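Local coordinates for protein lysyl-trna-dependent l-ysyl-phosphatidylgycerol synthase (Bacillus licheniformis, PDB 4V36) that transfers lysine from lysyl-tRNA to the membrane lipid phosphatidylglycerol, a lipid modification associated with bacterial resistance, at residues 148-162 and 188-201. Numbering follows the deposited sequence.
Sequences YTFHVEQPPFSREFL and EDYLQKAPIAVLKS
Strands 149-153 and 196-200 run antiparallel, their axes 4.5 Å apart at closest approach, and are laced by six backbone hydrogen bonds in which T149 pairs with K200, H151 with V198 and E153 with I196. Between these pairs sit the non-hydrogen-bonded pairs F150–L199 and V152–A197, whose side chains share one face of the sheet. F150 has CG anti to the backbone N (chi1 -178°), which brings its CZ to 3.5 Å from A197 CB; V152 CG2 meets the same methyl at 3.8 Å. Helix 236-251 covers this face, with L244 on F150 and W247 on V152. Strand 149-153 forms one edge of the large mixed sheet, and 196-200 joins it to strand 206-213, in the C-terminal lysyltransferase domain of the acetyltransferase-like clan. On the other face, beneath helix 159-173, I196 lays CD1 over the F157 ring in a CH-pi contact, 3.9 Å from the centroid, while P155 CA lies over the opposite face, near the rim. F161, further along, points CZ at V198 CG1, 3.8 Å away. Past the strands, the Q192 amide reads both backbone polar groups of F157: OE1 accepts from F157 N at 3.0 Å through an in-plane lone pair, and NE2 donates to F157 O at 3.1 Å. A bend at chi2 (-76°) turns the amide to them. R159 grips E188 end-on, a salt bridge in which NH2 bonds E188 OE1 at 2.8 Å and NH1 bonds OE2; both nitrogens come from above the carboxylate plane, and the two flat groups are turned 59° apart.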
loop_
_atom_site.group_PDB
_atom_site.type_symbol
_atom_site.label_atom_id
_atom_site.label_comp_id
_atom_site.label_asym_id
_atom_site.label_seq_id
_atom_site.Cartn_x
_atom_site.Cartn_y
_atom_site.Cartn_z
ATOM N N TYR A 148 6.582 -14.906 -23.149
ATOM C CA TYR A 148 6.933 -14.309 -21.866
ATOM C C TYR A 148 6.674 -15.294 -20.732
ATOM O O TYR A 148 5.676 -16.014 -20.740
ATOM C CB TYR A 148 6.155 -13.009 -21.639
ATOM C CG TYR A 148 6.647 -11.861 -22.491
ATOM C CD1 TYR A 148 6.158 -11.666 -23.776
ATOM C CD2 TYR A 148 7.609 -10.980 -22.014
ATOM C CE1 TYR A 148 6.609 -10.621 -24.560
ATOM C CE2 TYR A 148 8.065 -9.933 -22.791
ATOM C CZ TYR A 148 7.563 -9.758 -24.064
ATOM O OH TYR A 148 8.017 -8.717 -24.840
ATOM N N THR A 149 7.583 -15.327 -19.762
ATOM C CA THR A 149 7.467 -16.256 -18.644
ATOM C C THR A 149 7.445 -15.525 -17.306
ATOM O O THR A 149 8.138 -14.526 -17.119
ATOM C CB THR A 149 8.615 -17.281 -18.646
ATOM O OG1 THR A 149 9.871 -16.595 -18.719
ATOM C CG2 THR A 149 8.489 -18.220 -19.838
ATOM N N PHE A 150 6.641 -16.038 -16.380
ATOM C CA PHE A 150 6.455 -15.415 -15.075
ATOM C C PHE A 150 7.115 -16.247 -13.978
ATOM O O PHE A 150 6.862 -17.446 -13.865
ATOM C CB PHE A 150 4.963 -15.235 -14.793
ATOM C CG PHE A 150 4.662 -14.562 -13.488
ATOM C CD1 PHE A 150 4.778 -13.189 -13.358
ATOM C CD2 PHE A 150 4.245 -15.302 -12.395
ATOM C CE1 PHE A 150 4.494 -12.568 -12.159
ATOM C CE2 PHE A 150 3.961 -14.685 -11.194
ATOM C CZ PHE A 150 4.084 -13.316 -11.077
ATOM N N HIS A 151 7.960 -15.608 -13.172
ATOM C CA HIS A 151 8.701 -16.314 -12.131
ATOM C C HIS A 151 8.700 -15.550 -10.811
ATOM O O HIS A 151 8.796 -14.323 -10.791
ATOM C CB HIS A 151 10.144 -16.561 -12.576
ATOM C CG HIS A 151 10.261 -17.293 -13.877
ATOM N ND1 HIS A 151 10.174 -18.666 -13.969
ATOM C CD2 HIS A 151 10.464 -16.844 -15.138
ATOM C CE1 HIS A 151 10.316 -19.031 -15.229
ATOM N NE2 HIS A 151 10.493 -17.944 -15.960
ATOM N N VAL A 152 8.598 -16.284 -9.708
ATOM C CA VAL A 152 8.677 -15.686 -8.381
ATOM C C VAL A 152 9.970 -16.102 -7.686
ATOM O O VAL A 152 10.205 -17.287 -7.447
ATOM C CB VAL A 152 7.472 -16.081 -7.505
ATOM C CG1 VAL A 152 7.677 -15.604 -6.074
ATOM C CG2 VAL A 152 6.186 -15.512 -8.085
ATOM N N GLU A 153 10.808 -15.120 -7.369
ATOM C CA GLU A 153 12.105 -15.391 -6.756
ATOM C C GLU A 153 12.073 -15.167 -5.247
ATOM O O GLU A 153 11.333 -14.320 -4.750
ATOM C CB GLU A 153 13.187 -14.516 -7.395
ATOM C CG GLU A 153 13.226 -14.585 -8.914
ATOM C CD GLU A 153 13.619 -15.956 -9.430
ATOM O OE1 GLU A 153 14.343 -16.681 -8.715
ATOM O OE2 GLU A 153 13.204 -16.308 -10.554
ATOM N N GLN A 154 12.888 -15.932 -4.528
ATOM C CA GLN A 154 12.948 -15.841 -3.073
ATOM C C GLN A 154 14.263 -15.218 -2.614
ATOM O O GLN A 154 15.314 -15.488 -3.192
ATOM C CB GLN A 154 12.784 -17.226 -2.443
ATOM C CG GLN A 154 11.543 -17.979 -2.891
ATOM C CD GLN A 154 10.265 -17.392 -2.330
ATOM O OE1 GLN A 154 10.273 -16.742 -1.284
ATOM N NE2 GLN A 154 9.155 -17.622 -3.021
ATOM N N PRO A 155 14.203 -14.378 -1.569
ATOM C CA PRO A 155 15.414 -13.809 -0.967
ATOM C C PRO A 155 16.311 -14.906 -0.398
ATOM O O PRO A 155 15.798 -15.963 -0.032
ATOM C CB PRO A 155 14.867 -12.903 0.142
ATOM C CG PRO A 155 13.500 -13.429 0.428
ATOM C CD PRO A 155 12.981 -13.928 -0.885
ATOM N N PRO A 156 17.630 -14.662 -0.313
ATOM C CA PRO A 156 18.322 -13.408 -0.632
ATOM C C PRO A 156 18.554 -13.201 -2.126
ATOM O O PRO A 156 18.634 -14.169 -2.881
ATOM C CB PRO A 156 19.654 -13.561 0.100
ATOM C CG PRO A 156 19.921 -15.025 0.036
ATOM C CD PRO A 156 18.573 -15.700 0.141
ATOM N N PHE A 157 18.665 -11.943 -2.539
ATOM C CA PHE A 157 18.899 -11.614 -3.938
ATOM C C PHE A 157 20.314 -11.087 -4.144
ATOM O O PHE A 157 20.828 -10.324 -3.325
ATOM C CB PHE A 157 17.876 -10.587 -4.426
ATOM C CG PHE A 157 16.451 -10.980 -4.166
ATOM C CD1 PHE A 157 15.855 -11.994 -4.894
ATOM C CD2 PHE A 157 15.705 -10.331 -3.195
ATOM C CE1 PHE A 157 14.542 -12.359 -4.658
ATOM C CE2 PHE A 157 14.391 -10.690 -2.955
ATOM C CZ PHE A 157 13.808 -11.705 -3.687
ATOM N N SER A 158 20.940 -11.497 -5.243
ATOM C CA SER A 158 22.300 -11.072 -5.555
ATOM C C SER A 158 22.318 -9.663 -6.133
ATOM O O SER A 158 21.278 -9.129 -6.517
ATOM C CB SER A 158 22.954 -12.044 -6.538
ATOM O OG SER A 158 22.287 -12.019 -7.788
ATOM N N ARG A 159 23.505 -9.068 -6.192
ATOM C CA ARG A 159 23.667 -7.732 -6.749
ATOM C C ARG A 159 23.332 -7.722 -8.236
ATOM O O ARG A 159 22.751 -6.762 -8.742
ATOM C CB ARG A 159 25.092 -7.221 -6.521
ATOM C CG ARG A 159 25.391 -5.876 -7.167
ATOM C CD ARG A 159 24.395 -4.815 -6.732
ATOM N NE ARG A 159 24.388 -4.634 -5.284
ATOM C CZ ARG A 159 23.539 -3.843 -4.637
ATOM N NH1 ARG A 159 22.624 -3.160 -5.310
ATOM N NH2 ARG A 159 23.605 -3.737 -3.316
ATOM N N GLU A 160 23.697 -8.796 -8.931
ATOM C CA GLU A 160 23.412 -8.913 -10.356
ATOM C C GLU A 160 21.909 -8.883 -10.610
ATOM O O GLU A 160 21.443 -8.271 -11.571
ATOM C CB GLU A 160 24.018 -10.196 -10.927
ATOM C CG GLU A 160 23.736 -10.407 -12.408
ATOM C CD GLU A 160 24.419 -11.641 -12.967
ATOM O OE1 GLU A 160 25.227 -12.256 -12.239
ATOM O OE2 GLU A 160 24.147 -11.994 -14.134
ATOM N N PHE A 161 21.157 -9.541 -9.735
ATOM C CA PHE A 161 19.705 -9.575 -9.843
ATOM C C PHE A 161 19.104 -8.206 -9.532
ATOM O O PHE A 161 18.212 -7.737 -10.238
ATOM C CB PHE A 161 19.123 -10.635 -8.906
ATOM C CG PHE A 161 17.637 -10.804 -9.032
ATOM C CD1 PHE A 161 17.088 -11.381 -10.165
ATOM C CD2 PHE A 161 16.790 -10.400 -8.014
ATOM C CE1 PHE A 161 15.720 -11.542 -10.285
ATOM C CE2 PHE A 161 15.422 -10.560 -8.127
ATOM C CZ PHE A 161 14.886 -11.131 -9.264
ATOM N N LEU A 162 19.603 -7.571 -8.477
ATOM C CA LEU A 162 19.122 -6.252 -8.078
ATOM C C LEU A 162 19.455 -5.194 -9.126
ATOM O O LEU A 162 18.664 -4.281 -9.367
ATOM C CB LEU A 162 19.711 -5.857 -6.723
ATOM C CG LEU A 162 19.283 -6.726 -5.537
ATOM C CD1 LEU A 162 19.951 -6.257 -4.253
ATOM C CD2 LEU A 162 17.770 -6.722 -5.387
ATOM N N GLU A 188 17.228 -1.565 -1.341
ATOM C CA GLU A 188 17.766 -2.919 -1.337
ATOM C C GLU A 188 17.418 -3.691 -0.064
ATOM O O GLU A 188 17.033 -4.856 -0.135
ATOM C CB GLU A 188 19.279 -2.867 -1.538
ATOM C CG GLU A 188 19.675 -2.192 -2.843
ATOM C CD GLU A 188 21.142 -1.831 -2.900
ATOM O OE1 GLU A 188 21.860 -2.086 -1.910
ATOM O OE2 GLU A 188 21.578 -1.291 -3.938
ATOM N N ASP A 189 17.549 -3.043 1.092
ATOM C CA ASP A 189 17.154 -3.650 2.362
ATOM C C ASP A 189 15.691 -4.079 2.333
ATOM O O ASP A 189 15.349 -5.194 2.723
ATOM C CB ASP A 189 17.382 -2.678 3.524
ATOM C CG ASP A 189 18.802 -2.717 4.050
ATOM O OD1 ASP A 189 19.385 -3.821 4.106
ATOM O OD2 ASP A 189 19.332 -1.645 4.414
ATOM N N TYR A 190 14.839 -3.175 1.863
ATOM C CA TYR A 190 13.405 -3.415 1.775
ATOM C C TYR A 190 13.078 -4.563 0.826
ATOM O O TYR A 190 12.206 -5.385 1.109
ATOM C CB TYR A 190 12.697 -2.133 1.325
ATOM C CG TYR A 190 11.217 -2.285 1.056
ATOM C CD1 TYR A 190 10.332 -2.589 2.080
ATOM C CD2 TYR A 190 10.703 -2.097 -0.220
ATOM C CE1 TYR A 190 8.978 -2.720 1.839
ATOM C CE2 TYR A 190 9.350 -2.225 -0.472
ATOM C CZ TYR A 190 8.492 -2.536 0.562
ATOM O OH TYR A 190 7.144 -2.666 0.318
ATOM N N LEU A 191 13.793 -4.624 -0.292
ATOM C CA LEU A 191 13.535 -5.633 -1.314
ATOM C C LEU A 191 13.946 -7.041 -0.882
ATOM O O LEU A 191 13.481 -8.029 -1.450
ATOM C CB LEU A 191 14.252 -5.259 -2.613
ATOM C CG LEU A 191 13.699 -4.033 -3.341
ATOM C CD1 LEU A 191 14.497 -3.749 -4.606
ATOM C CD2 LEU A 191 12.224 -4.223 -3.660
ATOM N N GLN A 192 14.815 -7.133 0.120
ATOM C CA GLN A 192 15.263 -8.428 0.627
ATOM C C GLN A 192 14.246 -9.048 1.582
ATOM O O GLN A 192 14.389 -10.198 1.993
ATOM C CB GLN A 192 16.614 -8.292 1.337
ATOM C CG GLN A 192 17.765 -7.843 0.446
ATOM C CD GLN A 192 18.291 -8.949 -0.448
ATOM O OE1 GLN A 192 17.857 -10.096 -0.365
ATOM N NE2 GLN A 192 19.240 -8.606 -1.311
ATOM N N LYS A 193 13.216 -8.280 1.927
ATOM C CA LYS A 193 12.267 -8.686 2.959
ATOM C C LYS A 193 11.084 -9.493 2.422
ATOM O O LYS A 193 10.241 -9.950 3.194
ATOM C CB LYS A 193 11.741 -7.453 3.697
ATOM C CG LYS A 193 12.805 -6.663 4.439
ATOM C CD LYS A 193 13.322 -7.431 5.640
ATOM C CE LYS A 193 14.343 -6.616 6.418
ATOM N NZ LYS A 193 15.564 -6.331 5.614
ATOM N N ALA A 194 11.020 -9.671 1.108
ATOM C CA ALA A 194 9.860 -10.311 0.495
ATOM C C ALA A 194 10.205 -10.935 -0.854
ATOM O O ALA A 194 11.185 -10.543 -1.486
ATOM C CB ALA A 194 8.730 -9.296 0.338
ATOM N N PRO A 195 9.404 -11.921 -1.295
ATOM C CA PRO A 195 9.604 -12.505 -2.626
ATOM C C PRO A 195 9.445 -11.471 -3.734
ATOM O O PRO A 195 8.691 -10.509 -3.575
ATOM C CB PRO A 195 8.503 -13.566 -2.714
ATOM C CG PRO A 195 8.193 -13.908 -1.303
ATOM C CD PRO A 195 8.359 -12.632 -0.537
ATOM N N ILE A 196 10.151 -11.668 -4.841
ATOM C CA ILE A 196 10.035 -10.773 -5.982
ATOM C C ILE A 196 9.601 -11.538 -7.222
ATOM O O ILE A 196 10.262 -12.487 -7.642
ATOM C CB ILE A 196 11.359 -10.042 -6.273
ATOM C CG1 ILE A 196 11.722 -9.116 -5.112
ATOM C CG2 ILE A 196 11.255 -9.247 -7.564
ATOM C CD1 ILE A 196 13.009 -8.354 -5.323
ATOM N N ALA A 197 8.478 -11.124 -7.800
ATOM C CA ALA A 197 7.971 -11.739 -9.019
ATOM C C ALA A 197 8.468 -10.974 -10.235
ATOM O O ALA A 197 8.386 -9.748 -10.277
ATOM C CB ALA A 197 6.453 -11.786 -9.001
ATOM N N VAL A 198 8.992 -11.696 -11.221
ATOM C CA VAL A 198 9.516 -11.063 -12.424
ATOM C C VAL A 198 8.861 -11.604 -13.691
ATOM O O VAL A 198 8.368 -12.732 -13.718
ATOM C CB VAL A 198 11.044 -11.246 -12.542
ATOM C CG1 VAL A 198 11.757 -10.563 -11.383
ATOM C CG2 VAL A 198 11.400 -12.724 -12.599
ATOM N N LEU A 199 8.853 -10.783 -14.735
ATOM C CA LEU A 199 8.389 -11.210 -16.047
ATOM C C LEU A 199 9.544 -11.143 -17.038
ATOM O O LEU A 199 10.094 -10.072 -17.294
ATOM C CB LEU A 199 7.225 -10.343 -16.527
ATOM C CG LEU A 199 6.547 -10.820 -17.814
ATOM C CD1 LEU A 199 5.796 -12.120 -17.571
ATOM C CD2 LEU A 199 5.619 -9.754 -18.379
ATOM N N LYS A 200 9.916 -12.295 -17.586
ATOM C CA LYS A 200 11.038 -12.369 -18.512
ATOM C C LYS A 200 10.580 -12.602 -19.945
ATOM O O LYS A 200 9.550 -13.228 -20.184
ATOM C CB LYS A 200 12.004 -13.481 -18.097
ATOM C CG LYS A 200 12.709 -13.244 -16.773
ATOM C CD LYS A 200 13.685 -14.372 -16.478
ATOM C CE LYS A 200 14.437 -14.136 -15.180
ATOM N NZ LYS A 200 15.398 -15.238 -14.899
ATOM N N SER A 201 11.356 -12.092 -20.896
ATOM C CA SER A 201 11.102 -12.339 -22.309
ATOM C C SER A 201 11.643 -13.709 -22.699
ATOM O O SER A 201 12.105 -14.463 -21.844
ATOM C CB SER A 201 11.740 -11.249 -23.170
ATOM O OG SER A 201 13.142 -11.207 -22.972
#